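Local coordinates for protein cytochrome C (Marichromatium purpuratum 984, PDB 5LO9) that probably oxidises thiosulfate to tetrathionate, and may run the reverse reaction, passing electrons through several covalently bound c-type hemes, at residues A396-H401 and P422-P427; A444-N449 and D465-I470; G161-L166 and C402-G407. All coordinates share one frame; numbering follows the deposited sequence.

Contact 1 (A396-H401 and P422-P427); sequences ALYAEH and PPLWGP. With HEC (heme c), chain F.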
loop_
_atom_site.group_PDB
_atom_site.type_symbol
_atom_site.label_atom_id
_atom_site.label_comp_id
_atom_site.label_asym_id
_atom_site.label_seq_id
_atom_site.Cartn_x
_atom_site.Cartn_y
_atom_site.Cartn_z
ATOM N N ALA A 396 27.624 -12.313 31.004
ATOM C CA ALA A 396 27.603 -11.582 32.266
ATOM C C ALA A 396 26.557 -10.487 32.224
ATOM O O ALA A 396 25.705 -10.386 33.119
ATOM C CB ALA A 396 28.971 -10.978 32.538
ATOM N N LEU A 397 26.625 -9.638 31.190
ATOM C CA LEU A 397 25.653 -8.565 31.036
ATOM C C LEU A 397 24.216 -9.094 31.038
ATOM O O LEU A 397 23.348 -8.554 31.737
ATOM C CB LEU A 397 25.958 -7.812 29.755
ATOM C CG LEU A 397 27.202 -6.952 29.806
ATOM C CD1 LEU A 397 27.780 -6.727 28.417
ATOM C CD2 LEU A 397 26.832 -5.588 30.422
ATOM N N TYR A 398 23.951 -10.168 30.274
ATOM C CA TYR A 398 22.601 -10.716 30.183
ATOM C C TYR A 398 22.107 -11.156 31.550
ATOM O O TYR A 398 20.961 -10.872 31.931
ATOM C CB TYR A 398 22.575 -11.882 29.189
ATOM C CG TYR A 398 21.206 -12.502 29.039
ATOM C CD1 TYR A 398 20.363 -12.159 27.989
ATOM C CD2 TYR A 398 20.754 -13.395 29.956
ATOM C CE1 TYR A 398 19.105 -12.690 27.894
ATOM C CE2 TYR A 398 19.498 -13.944 29.862
ATOM C CZ TYR A 398 18.674 -13.580 28.850
ATOM O OH TYR A 398 17.420 -14.126 28.795
ATOM N N ALA A 399 22.982 -11.804 32.326
ATOM C CA ALA A 399 22.604 -12.239 33.670
ATOM C C ALA A 399 22.300 -11.057 34.555
ATOM O O ALA A 399 21.362 -11.104 35.362
ATOM C CB ALA A 399 23.727 -13.038 34.298
ATOM N N GLU A 400 23.069 -9.976 34.385
ATOM C CA GLU A 400 22.873 -8.759 35.168
ATOM C C GLU A 400 21.585 -8.037 34.780
ATOM O O GLU A 400 20.773 -7.702 35.647
ATOM C CB GLU A 400 24.090 -7.825 35.019
ATOM C CG GLU A 400 25.056 -7.826 36.223
ATOM C CD GLU A 400 24.476 -7.045 37.444
ATOM O OE1 GLU A 400 23.971 -5.901 37.246
ATOM O OE2 GLU A 400 24.489 -7.590 38.590
ATOM N N HIS A 401 21.359 -7.816 33.479
ATOM C CA HIS A 401 20.383 -6.827 33.047
ATOM C C HIS A 401 19.199 -7.369 32.244
ATOM O O HIS A 401 18.357 -6.570 31.832
ATOM C CB HIS A 401 21.070 -5.761 32.193
ATOM C CG HIS A 401 22.215 -5.048 32.861
ATOM N ND1 HIS A 401 22.062 -4.254 33.979
ATOM C CD2 HIS A 401 23.518 -4.934 32.501
ATOM C CE1 HIS A 401 23.224 -3.717 34.297
ATOM N NE2 HIS A 401 24.120 -4.100 33.408
ATOM N N PRO A 422 9.310 -11.989 25.711
ATOM C CA PRO A 422 9.536 -12.900 24.619
ATOM C C PRO A 422 10.734 -13.790 24.875
ATOM O O PRO A 422 11.780 -13.317 25.335
ATOM C CB PRO A 422 9.801 -11.964 23.430
ATOM C CG PRO A 422 9.198 -10.695 23.809
ATOM C CD PRO A 422 9.341 -10.592 25.266
ATOM N N PRO A 423 10.620 -15.071 24.536
ATOM C CA PRO A 423 11.790 -15.951 24.403
ATOM C C PRO A 423 12.788 -15.416 23.395
ATOM O O PRO A 423 12.420 -15.057 22.282
ATOM C CB PRO A 423 11.186 -17.261 23.885
ATOM C CG PRO A 423 9.761 -17.167 24.119
ATOM C CD PRO A 423 9.374 -15.733 24.154
ATOM N N LEU A 424 14.065 -15.440 23.762
ATOM C CA LEU A 424 15.113 -14.901 22.921
ATOM C C LEU A 424 15.948 -15.961 22.233
ATOM O O LEU A 424 16.771 -15.619 21.371
ATOM C CB LEU A 424 16.022 -14.002 23.750
ATOM C CG LEU A 424 15.328 -12.868 24.490
ATOM C CD1 LEU A 424 16.418 -11.994 25.145
ATOM C CD2 LEU A 424 14.432 -12.031 23.556
ATOM N N TRP A 425 15.816 -17.212 22.636
ATOM C CA TRP A 425 16.380 -18.320 21.878
ATOM C C TRP A 425 15.622 -19.582 22.266
ATOM O O TRP A 425 14.669 -19.545 23.053
ATOM C CB TRP A 425 17.892 -18.450 22.084
ATOM C CG TRP A 425 18.372 -18.753 23.494
ATOM C CD1 TRP A 425 18.464 -19.978 24.071
ATOM C CD2 TRP A 425 18.862 -17.817 24.473
ATOM N NE1 TRP A 425 18.966 -19.873 25.345
ATOM C CE2 TRP A 425 19.216 -18.560 25.620
ATOM C CE3 TRP A 425 19.019 -16.428 24.496
ATOM C CZ2 TRP A 425 19.702 -17.970 26.782
ATOM C CZ3 TRP A 425 19.505 -15.840 25.658
ATOM C CH2 TRP A 425 19.844 -16.619 26.787
ATOM N N GLY A 426 16.016 -20.696 21.672
ATOM C CA GLY A 426 15.278 -21.915 21.864
ATOM C C GLY A 426 14.124 -22.047 20.915
ATOM O O GLY A 426 13.884 -21.186 20.069
ATOM N N PRO A 427 13.372 -23.136 21.052
ATOM C CA PRO A 427 12.367 -23.491 20.033
ATOM C C PRO A 427 11.160 -22.570 19.955
ATOM O O PRO A 427 10.383 -22.704 19.003
ATOM C CB PRO A 427 11.940 -24.907 20.442
ATOM C CG PRO A 427 12.282 -24.996 21.898
ATOM C CD PRO A 427 13.528 -24.190 22.058
HETATM FE FE HEC F . 13.807 -7.225 26.583
HETATM C CHA HEC F . 11.593 -7.469 23.896
HETATM C CHB HEC F . 16.486 -8.159 24.542
HETATM C CHC HEC F . 15.990 -6.558 29.187
HETATM C CHD HEC F . 11.082 -6.900 28.805
HETATM N NA HEC F . 14.006 -7.739 24.573
HETATM C C1A HEC F . 13.015 -7.796 23.670
HETATM C C2A HEC F . 13.507 -8.230 22.334
HETATM C C3A HEC F . 14.934 -8.414 22.520
HETATM C C4A HEC F . 15.137 -8.091 23.958
HETATM C CMA HEC F . 15.917 -8.830 21.470
HETATM C CAA HEC F . 12.778 -8.417 21.043
HETATM C CBA HEC F . 13.019 -9.856 20.573
HETATM C CGA HEC F . 11.783 -10.713 20.563
HETATM O O1A HEC F . 10.703 -10.201 20.893
HETATM O O2A HEC F . 11.925 -11.908 20.227
HETATM N NB HEC F . 15.866 -7.335 26.809
HETATM C C1B HEC F . 16.758 -7.726 25.909
HETATM C C2B HEC F . 18.148 -7.675 26.415
HETATM C C3B HEC F . 18.002 -7.192 27.784
HETATM C C4B HEC F . 16.539 -6.997 27.908
HETATM C CMB HEC F . 19.389 -8.054 25.694
HETATM C CAB HEC F . 19.070 -6.917 28.810
HETATM C CBB HEC F . 19.978 -5.861 28.227
HETATM N NC HEC F . 13.585 -6.817 28.623
HETATM C C1C HEC F . 14.563 -6.583 29.485
HETATM C C2C HEC F . 14.100 -6.379 30.868
HETATM C C3C HEC F . 12.657 -6.481 30.771
HETATM C C4C HEC F . 12.451 -6.774 29.328
HETATM C CMC HEC F . 14.952 -6.141 32.071
HETATM C CAC HEC F . 11.585 -6.404 31.827
HETATM C CBC HEC F . 11.580 -5.208 32.718
HETATM N ND HEC F . 11.732 -7.170 26.377
HETATM C C1D HEC F . 10.827 -7.022 27.356
HETATM C C2D HEC F . 9.441 -6.993 26.818
HETATM C C3D HEC F . 9.601 -7.143 25.382
HETATM C C4D HEC F . 11.057 -7.240 25.217
HETATM C CMD HEC F . 8.154 -6.837 27.543
HETATM C CAD HEC F . 8.508 -7.195 24.372
HETATM C CBD HEC F . 8.031 -5.758 24.182
HETATM C CGD HEC F . 6.517 -5.663 24.040
HETATM O O1D HEC F . 5.778 -6.659 24.131
HETATM O O2D HEC F . 6.023 -4.547 23.856
#

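Contact 2 (A444-N449 and D465-I470); sequences AFIAAN and DVAAYI. With HEC (heme c), chain F.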
loop_
_atom_site.group_PDB
_atom_site.type_symbol
_atom_site.label_atom_id
_atom_site.label_comp_id
_atom_site.label_asym_id
_atom_site.label_seq_id
_atom_site.Cartn_x
_atom_site.Cartn_y
_atom_site.Cartn_z
ATOM N N ALA A 444 21.714 -3.204 17.637
ATOM C CA ALA A 444 21.115 -1.895 17.506
ATOM C C ALA A 444 19.767 -1.836 18.209
ATOM O O ALA A 444 19.433 -0.832 18.844
ATOM C CB ALA A 444 20.989 -1.553 16.046
ATOM N N PHE A 445 18.982 -2.900 18.130
ATOM C CA PHE A 445 17.730 -2.895 18.861
ATOM C C PHE A 445 17.978 -2.724 20.343
ATOM O O PHE A 445 17.354 -1.877 20.996
ATOM C CB PHE A 445 16.967 -4.174 18.615
ATOM C CG PHE A 445 15.731 -4.298 19.457
ATOM C CD1 PHE A 445 14.624 -3.547 19.176
ATOM C CD2 PHE A 445 15.687 -5.174 20.524
ATOM C CE1 PHE A 445 13.473 -3.669 19.936
ATOM C CE2 PHE A 445 14.554 -5.292 21.286
ATOM C CZ PHE A 445 13.436 -4.533 20.988
ATOM N N ILE A 446 18.898 -3.528 20.882
ATOM C CA ILE A 446 19.136 -3.575 22.323
ATOM C C ILE A 446 19.645 -2.227 22.849
ATOM O O ILE A 446 19.121 -1.680 23.844
ATOM C CB ILE A 446 20.117 -4.718 22.650
ATOM C CG1 ILE A 446 19.393 -6.072 22.574
ATOM C CG2 ILE A 446 20.810 -4.489 24.017
ATOM C CD1 ILE A 446 20.316 -7.257 22.417
ATOM N N ALA A 447 20.709 -1.702 22.230
ATOM C CA ALA A 447 21.306 -0.456 22.704
ATOM C C ALA A 447 20.260 0.615 22.869
ATOM O O ALA A 447 20.287 1.373 23.849
ATOM C CB ALA A 447 22.359 0.048 21.734
ATOM N N ALA A 448 19.304 0.671 21.938
ATOM C CA ALA A 448 18.274 1.708 21.940
ATOM C C ALA A 448 17.030 1.362 22.754
ATOM O O ALA A 448 16.313 2.278 23.164
ATOM C CB ALA A 448 17.825 2.025 20.512
ATOM N N ASN A 449 16.741 0.082 23.008
ATOM C CA ASN A 449 15.422 -0.279 23.503
ATOM C C ASN A 449 15.412 -1.218 24.683
ATOM O O ASN A 449 14.337 -1.398 25.279
ATOM C CB ASN A 449 14.593 -0.897 22.380
ATOM C CG ASN A 449 14.316 0.102 21.307
ATOM O OD1 ASN A 449 13.568 1.057 21.511
ATOM N ND2 ASN A 449 14.960 -0.064 20.179
ATOM N N ASP A 465 28.122 -7.062 22.726
ATOM C CA ASP A 465 28.452 -8.307 23.411
ATOM C C ASP A 465 27.184 -9.083 23.783
ATOM O O ASP A 465 27.133 -10.307 23.607
ATOM C CB ASP A 465 29.341 -8.023 24.628
ATOM C CG ASP A 465 30.713 -7.412 24.225
ATOM O OD1 ASP A 465 31.149 -7.591 23.061
ATOM O OD2 ASP A 465 31.368 -6.741 25.064
ATOM N N VAL A 466 26.139 -8.406 24.288
ATOM C CA VAL A 466 24.933 -9.151 24.668
ATOM C C VAL A 466 24.259 -9.722 23.436
ATOM O O VAL A 466 23.641 -10.796 23.490
ATOM C CB VAL A 466 23.917 -8.320 25.455
ATOM C CG1 VAL A 466 22.996 -9.288 26.194
ATOM C CG2 VAL A 466 24.562 -7.479 26.440
ATOM N N ALA A 467 24.290 -8.974 22.331
ATOM C CA ALA A 467 23.665 -9.442 21.104
ATOM C C ALA A 467 24.346 -10.701 20.599
ATOM O O ALA A 467 23.677 -11.666 20.200
ATOM C CB ALA A 467 23.705 -8.344 20.050
ATOM N N ALA A 468 25.680 -10.722 20.638
ATOM C CA ALA A 468 26.405 -11.920 20.240
ATOM C C ALA A 468 26.149 -13.093 21.195
ATOM O O ALA A 468 26.083 -14.243 20.747
ATOM C CB ALA A 468 27.881 -11.607 20.116
ATOM N N TYR A 469 25.987 -12.840 22.503
ATOM C CA TYR A 469 25.644 -13.946 23.399
ATOM C C TYR A 469 24.283 -14.542 23.041
ATOM O O TYR A 469 24.150 -15.754 22.873
ATOM C CB TYR A 469 25.657 -13.488 24.859
ATOM C CG TYR A 469 25.058 -14.482 25.858
ATOM C CD1 TYR A 469 25.704 -15.649 26.188
ATOM C CD2 TYR A 469 23.866 -14.241 26.477
ATOM C CE1 TYR A 469 25.170 -16.569 27.117
ATOM C CE2 TYR A 469 23.324 -15.164 27.409
ATOM C CZ TYR A 469 23.993 -16.315 27.711
ATOM O OH TYR A 469 23.467 -17.206 28.617
ATOM N N ILE A 470 23.260 -13.702 22.922
ATOM C CA ILE A 470 21.899 -14.159 22.616
ATOM C C ILE A 470 21.870 -14.960 21.321
ATOM O O ILE A 470 21.301 -16.056 21.244
ATOM C CB ILE A 470 20.962 -12.945 22.507
ATOM C CG1 ILE A 470 20.509 -12.498 23.874
ATOM C CG2 ILE A 470 19.742 -13.247 21.616
ATOM C CD1 ILE A 470 19.913 -11.053 23.867
HETATM FE FE HEC F . 13.807 -7.225 26.583
HETATM C CHA HEC F . 11.593 -7.469 23.896
HETATM C CHB HEC F . 16.486 -8.159 24.542
HETATM C CHC HEC F . 15.990 -6.558 29.187
HETATM C CHD HEC F . 11.082 -6.900 28.805
HETATM N NA HEC F . 14.006 -7.739 24.573
HETATM C C1A HEC F . 13.015 -7.796 23.670
HETATM C C2A HEC F . 13.507 -8.230 22.334
HETATM C C3A HEC F . 14.934 -8.414 22.520
HETATM C C4A HEC F . 15.137 -8.091 23.958
HETATM C CMA HEC F . 15.917 -8.830 21.470
HETATM C CAA HEC F . 12.778 -8.417 21.043
HETATM C CBA HEC F . 13.019 -9.856 20.573
HETATM C CGA HEC F . 11.783 -10.713 20.563
HETATM O O1A HEC F . 10.703 -10.201 20.893
HETATM O O2A HEC F . 11.925 -11.908 20.227
HETATM N NB HEC F . 15.866 -7.335 26.809
HETATM C C1B HEC F . 16.758 -7.726 25.909
HETATM C C2B HEC F . 18.148 -7.675 26.415
HETATM C C3B HEC F . 18.002 -7.192 27.784
HETATM C C4B HEC F . 16.539 -6.997 27.908
HETATM C CMB HEC F . 19.389 -8.054 25.694
HETATM C CAB HEC F . 19.070 -6.917 28.810
HETATM C CBB HEC F . 19.978 -5.861 28.227
HETATM N NC HEC F . 13.585 -6.817 28.623
HETATM C C1C HEC F . 14.563 -6.583 29.485
HETATM C C2C HEC F . 14.100 -6.379 30.868
HETATM C C3C HEC F . 12.657 -6.481 30.771
HETATM C C4C HEC F . 12.451 -6.774 29.328
HETATM C CMC HEC F . 14.952 -6.141 32.071
HETATM C CAC HEC F . 11.585 -6.404 31.827
HETATM C CBC HEC F . 11.580 -5.208 32.718
HETATM N ND HEC F . 11.732 -7.170 26.377
HETATM C C1D HEC F . 10.827 -7.022 27.356
HETATM C C2D HEC F . 9.441 -6.993 26.818
HETATM C C3D HEC F . 9.601 -7.143 25.382
HETATM C C4D HEC F . 11.057 -7.240 25.217
HETATM C CMD HEC F . 8.154 -6.837 27.543
HETATM C CAD HEC F . 8.508 -7.195 24.372
HETATM C CBD HEC F . 8.031 -5.758 24.182
HETATM C CGD HEC F . 6.517 -5.663 24.040
HETATM O O1D HEC F . 5.778 -6.659 24.131
HETATM O O2D HEC F . 6.023 -4.547 23.856
#

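Contact 3 (G161-L166 and C402-G407); sequences GEPMAL and CALCHG. With HEC (heme c), chain F; EDO (1,2-ethanediol), chain Q.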
loop_
_atom_site.group_PDB
_atom_site.type_symbol
_atom_site.label_atom_id
_atom_site.label_comp_id
_atom_site.label_asym_id
_atom_site.label_seq_id
_atom_site.Cartn_x
_atom_site.Cartn_y
_atom_site.Cartn_z
ATOM N N GLY A 161 14.255 -0.885 46.932
ATOM C CA GLY A 161 14.877 -2.195 46.988
ATOM C C GLY A 161 14.527 -3.152 45.865
ATOM O O GLY A 161 15.203 -4.179 45.717
ATOM N N GLU A 162 13.549 -2.821 45.030
ATOM C CA GLU A 162 13.138 -3.725 43.989
ATOM C C GLU A 162 14.183 -3.759 42.866
ATOM O O GLU A 162 14.984 -2.837 42.726
ATOM C CB GLU A 162 11.770 -3.305 43.458
ATOM C CG GLU A 162 11.734 -2.095 42.467
ATOM C CD GLU A 162 11.865 -0.737 43.085
ATOM O OE1 GLU A 162 11.883 -0.614 44.322
ATOM O OE2 GLU A 162 11.909 0.231 42.296
ATOM N N PRO A 163 14.201 -4.824 42.069
ATOM C CA PRO A 163 15.214 -4.951 41.017
ATOM C C PRO A 163 15.250 -3.747 40.091
ATOM O O PRO A 163 14.218 -3.212 39.704
ATOM C CB PRO A 163 14.766 -6.202 40.254
ATOM C CG PRO A 163 13.947 -6.988 41.242
ATOM C CD PRO A 163 13.285 -5.981 42.110
ATOM N N MET A 164 16.459 -3.332 39.736
ATOM C CA MET A 164 16.724 -2.310 38.715
ATOM C C MET A 164 15.988 -1.012 38.983
ATOM O O MET A 164 15.848 -0.183 38.072
ATOM C CB MET A 164 16.384 -2.817 37.314
ATOM C CG MET A 164 16.995 -4.165 36.981
ATOM S SD MET A 164 16.576 -4.817 35.321
ATOM C CE MET A 164 17.825 -4.020 34.273
ATOM N N ALA A 165 15.507 -0.830 40.215
ATOM C CA ALA A 165 14.823 0.394 40.629
ATOM C C ALA A 165 13.588 0.664 39.770
ATOM O O ALA A 165 13.149 1.811 39.612
ATOM C CB ALA A 165 15.783 1.580 40.559
ATOM N N LEU A 166 12.973 -0.404 39.272
ATOM C CA LEU A 166 11.998 -0.246 38.201
ATOM C C LEU A 166 10.800 0.587 38.657
ATOM O O LEU A 166 10.323 1.460 37.910
ATOM C CB LEU A 166 11.572 -1.629 37.694
ATOM C CG LEU A 166 12.647 -2.483 37.000
ATOM C CD1 LEU A 166 12.064 -3.828 36.603
ATOM C CD2 LEU A 166 13.237 -1.780 35.793
ATOM N N CYS A 402 19.094 -8.677 31.991
ATOM C CA CYS A 402 18.084 -9.143 31.037
ATOM C C CYS A 402 17.349 -10.370 31.562
ATOM O O CYS A 402 16.129 -10.512 31.395
ATOM C CB CYS A 402 18.724 -9.470 29.686
ATOM S SG CYS A 402 20.039 -8.271 29.141
ATOM N N ALA A 403 18.097 -11.255 32.224
ATOM C CA ALA A 403 17.526 -12.520 32.661
ATOM C C ALA A 403 16.319 -12.320 33.574
ATOM O O ALA A 403 15.436 -13.173 33.632
ATOM C CB ALA A 403 18.602 -13.324 33.377
ATOM N N LEU A 404 16.261 -11.210 34.296
ATOM C CA LEU A 404 15.143 -10.974 35.199
ATOM C C LEU A 404 13.799 -11.162 34.490
ATOM O O LEU A 404 12.834 -11.670 35.078
ATOM C CB LEU A 404 15.276 -9.563 35.790
ATOM C CG LEU A 404 14.223 -9.061 36.769
ATOM C CD1 LEU A 404 14.351 -9.693 38.176
ATOM C CD2 LEU A 404 14.345 -7.568 36.823
ATOM N N CYS A 405 13.706 -10.688 33.250
ATOM C CA CYS A 405 12.511 -10.759 32.427
ATOM C C CYS A 405 12.578 -11.902 31.426
ATOM O O CYS A 405 11.674 -12.737 31.365
ATOM C CB CYS A 405 12.336 -9.442 31.681
ATOM S SG CYS A 405 12.072 -7.998 32.693
ATOM N N HIS A 406 13.666 -11.973 30.663
ATOM C CA HIS A 406 13.750 -12.946 29.598
ATOM C C HIS A 406 14.152 -14.340 30.065
ATOM O O HIS A 406 14.079 -15.271 29.254
ATOM C CB HIS A 406 14.722 -12.449 28.534
ATOM C CG HIS A 406 14.210 -11.251 27.811
ATOM N ND1 HIS A 406 13.175 -11.320 26.905
ATOM C CD2 HIS A 406 14.569 -9.948 27.872
ATOM C CE1 HIS A 406 12.927 -10.114 26.428
ATOM N NE2 HIS A 406 13.757 -9.260 27.001
ATOM N N GLY A 407 14.568 -14.509 31.317
ATOM C CA GLY A 407 14.847 -15.821 31.876
ATOM C C GLY A 407 16.324 -16.178 31.797
ATOM O O GLY A 407 17.065 -15.722 30.920
HETATM FE FE HEC F . 13.807 -7.225 26.583
HETATM C CHA HEC F . 11.593 -7.469 23.896
HETATM C CHB HEC F . 16.486 -8.159 24.542
HETATM C CHC HEC F . 15.990 -6.558 29.187
HETATM C CHD HEC F . 11.082 -6.900 28.805
HETATM N NA HEC F . 14.006 -7.739 24.573
HETATM C C1A HEC F . 13.015 -7.796 23.670
HETATM C C2A HEC F . 13.507 -8.230 22.334
HETATM C C3A HEC F . 14.934 -8.414 22.520
HETATM C C4A HEC F . 15.137 -8.091 23.958
HETATM C CMA HEC F . 15.917 -8.830 21.470
HETATM C CAA HEC F . 12.778 -8.417 21.043
HETATM C CBA HEC F . 13.019 -9.856 20.573
HETATM C CGA HEC F . 11.783 -10.713 20.563
HETATM O O1A HEC F . 10.703 -10.201 20.893
HETATM O O2A HEC F . 11.925 -11.908 20.227
HETATM N NB HEC F . 15.866 -7.335 26.809
HETATM C C1B HEC F . 16.758 -7.726 25.909
HETATM C C2B HEC F . 18.148 -7.675 26.415
HETATM C C3B HEC F . 18.002 -7.192 27.784
HETATM C C4B HEC F . 16.539 -6.997 27.908
HETATM C CMB HEC F . 19.389 -8.054 25.694
HETATM C CAB HEC F . 19.070 -6.917 28.810
HETATM C CBB HEC F . 19.978 -5.861 28.227
HETATM N NC HEC F . 13.585 -6.817 28.623
HETATM C C1C HEC F . 14.563 -6.583 29.485
HETATM C C2C HEC F . 14.100 -6.379 30.868
HETATM C C3C HEC F . 12.657 -6.481 30.771
HETATM C C4C HEC F . 12.451 -6.774 29.328
HETATM C CMC HEC F . 14.952 -6.141 32.071
HETATM C CAC HEC F . 11.585 -6.404 31.827
HETATM C CBC HEC F . 11.580 -5.208 32.718
HETATM N ND HEC F . 11.732 -7.170 26.377
HETATM C C1D HEC F . 10.827 -7.022 27.356
HETATM C C2D HEC F . 9.441 -6.993 26.818
HETATM C C3D HEC F . 9.601 -7.143 25.382
HETATM C C4D HEC F . 11.057 -7.240 25.217
HETATM C CMD HEC F . 8.154 -6.837 27.543
HETATM C CAD HEC F . 8.508 -7.195 24.372
HETATM C CBD HEC F . 8.031 -5.758 24.182
HETATM C CGD HEC F . 6.517 -5.663 24.040
HETATM O O1D HEC F . 5.778 -6.659 24.131
HETATM O O2D HEC F . 6.023 -4.547 23.856
HETATM C C1 EDO Q . 10.625 -14.983 34.466
HETATM O O1 EDO Q . 11.413 -15.144 33.267
HETATM C C2 EDO Q . 10.769 -13.578 35.110
HETATM O O2 EDO Q . 9.757 -13.237 36.111
#

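Contact 1 (A396-H401 and P422-P427)
The contact lies just behind the H406 side of the heme c pocket, where Y398 of helix 391-401 meets L424 and W425 of the loop after strand 418-421. L424 and P422 touch the heme, while Y398 and W425 form a second layer behind L424 and H406. The phenol ring receives its two partners differently. L424 comes in at the ring edge, close to its plane, with CD1 3.9 Å from Y398 CE1. W425 lies over one face, its CH2 3.8 Å above the plane and offset toward the rim. The two aromatic planes are inclined at 53° with centroids 5.3 Å apart, an oblique pair, neither stacked nor edge-to-face. With Y398 CG anti to the backbone N (chi1 -180°), the ring leaves the helix toward the loop, and its OH reaches the carbonyl of G407 in a hydrogen bond that fixes its polar end. L424 CD2 is also 3.8 Å from heme C3A, so one leucine bridges tyrosine and cofactor. P422 adds its CB beside heme O1A at 3.2 Å. Helix 460-470 backs the contact, with I470 touching both L424 and W425, while the short helix 403-406 packs against Y398 through A403 and H406.

Contact 2 (A444-N449 and D465-I470)
I446 of helix 439-449 and I470 of helix 460-470 reach toward each other tip to tip, with I446 CD1 4.1 Å from I470 CD1. The apolar packing across the two helices rests on this terminal methyl of I446, which also lies 4.2 Å from A467 CA. The small alanine marks the nearest backbone approach, the CA atoms of I446 and A467 being 7.5 Å apart. In I446 the first torsion places CG1 beside the backbone N (chi1 -76°), and the nearly extended second torsion carries CD1 outward to the other helix.

A second set of apolar contacts goes to the heme. Its methyl CMB is gripped by I446 CD1 at 3.5 Å, by I470 CD1 at 3.6 Å and by V466 CG1 at 3.8 Å, so both helices close on the same substituent and line this side of the heme pocket of a c-type cytochrome domain. F445 approaches the neighbouring pyrrole, meeting heme C2A and C3A obliquely through CE2.

Polar interactions stay within one helix or lead out of the pair. N449 ND2 donates to F445 O over 3.1 Å, in the carbonyl plane and on a lone pair, though the N-H...O angle of 141° shows a bent bond; the same nitrogen bonds D299 O. N449 CB meanwhile lies over one face of the F445 ring. D465 forms a salt bridge with R393 of helix 391-401. That helix packs against V466 and I470 through L397 and Y398, whereas beside helix 439-449 M450, the axial methionine of this heme, follows N449 in the chain.

Contact 3 (G161-L166 and C402-G407)
L404 and P163 cross at about a right angle, the leucine branch CD2 resting 3.7 Å from P163 CB. M164 instead slides past L404 in the opposite direction, placing SD 3.8 Å from the same methyl. L166 completes the group more loosely, with CD1 4.4 Å from L404 CD2. Three residues of segment 161-166 thus converge on a single methyl of the short helix 403-406. L404 offers it because CG stands anti to the backbone N (chi1 180°), which directs both branches toward the loop. All of these cross-segment contacts are apolar, and the nearest CA pair, P163 and L404, is separated by 8.4 Å.

M164 also reaches the cofactor. Its chain is extended at chi2 and bends at chi3 (85°), and SD, 3.9 Å from heme CMC, touches both this methyl and L404 CD2, the two lying at roughly a right angle about the sulfur. Its carbonyl is bound by T455 OG1, which ties the loop backbone to the domain holding this heme.

On the other segment C402 and C405 are turned to the porphyrin instead: C402 SG is joined to heme CAB (1.7 Å) and C405 SG to heme CAC (1.9 Å). H406 stands over the porphyrin with NE2 2.1 Å from the iron, opposite M450 as the second axial ligand. H406 ND1 is hydrogen-bonded to P422 O, which fixes the rotation of the imidazole and probably makes it a more electron-rich ligand. Backbone N atoms of C405 and H406 both bond C402 O.

The segment C402-A403-L404-C405-H406 is the CXXCH motif of c-type cytochromes. Here its variable leucine packs on a second cytochrome c domain, whose residues E162 and L166 touch another heme, an arrangement consistent with electron transfer between the two hemes.

All three contacts meet at one heme, yet from different levels of the fold. Contacts 1 and 2 are buried, belong to a single cytochrome domain and touch each other: L397 packs on V466, and Y398 on Y469. Contact 3 is only partly buried and joins segments from two different cytochrome c families, 236 residues apart, which touch different hemes. None has a hydrogen bond across its segments. Contact 1 relies on aromatic rings, contact 2 on aliphatic tips between helices, and contact 3 on a leucine received by proline and methionine. Contacts 1 and 3 are bound to each other through polar links at H406 and G407, whereas contacts 2 and 3 meet at a looser packing of V466 on C402.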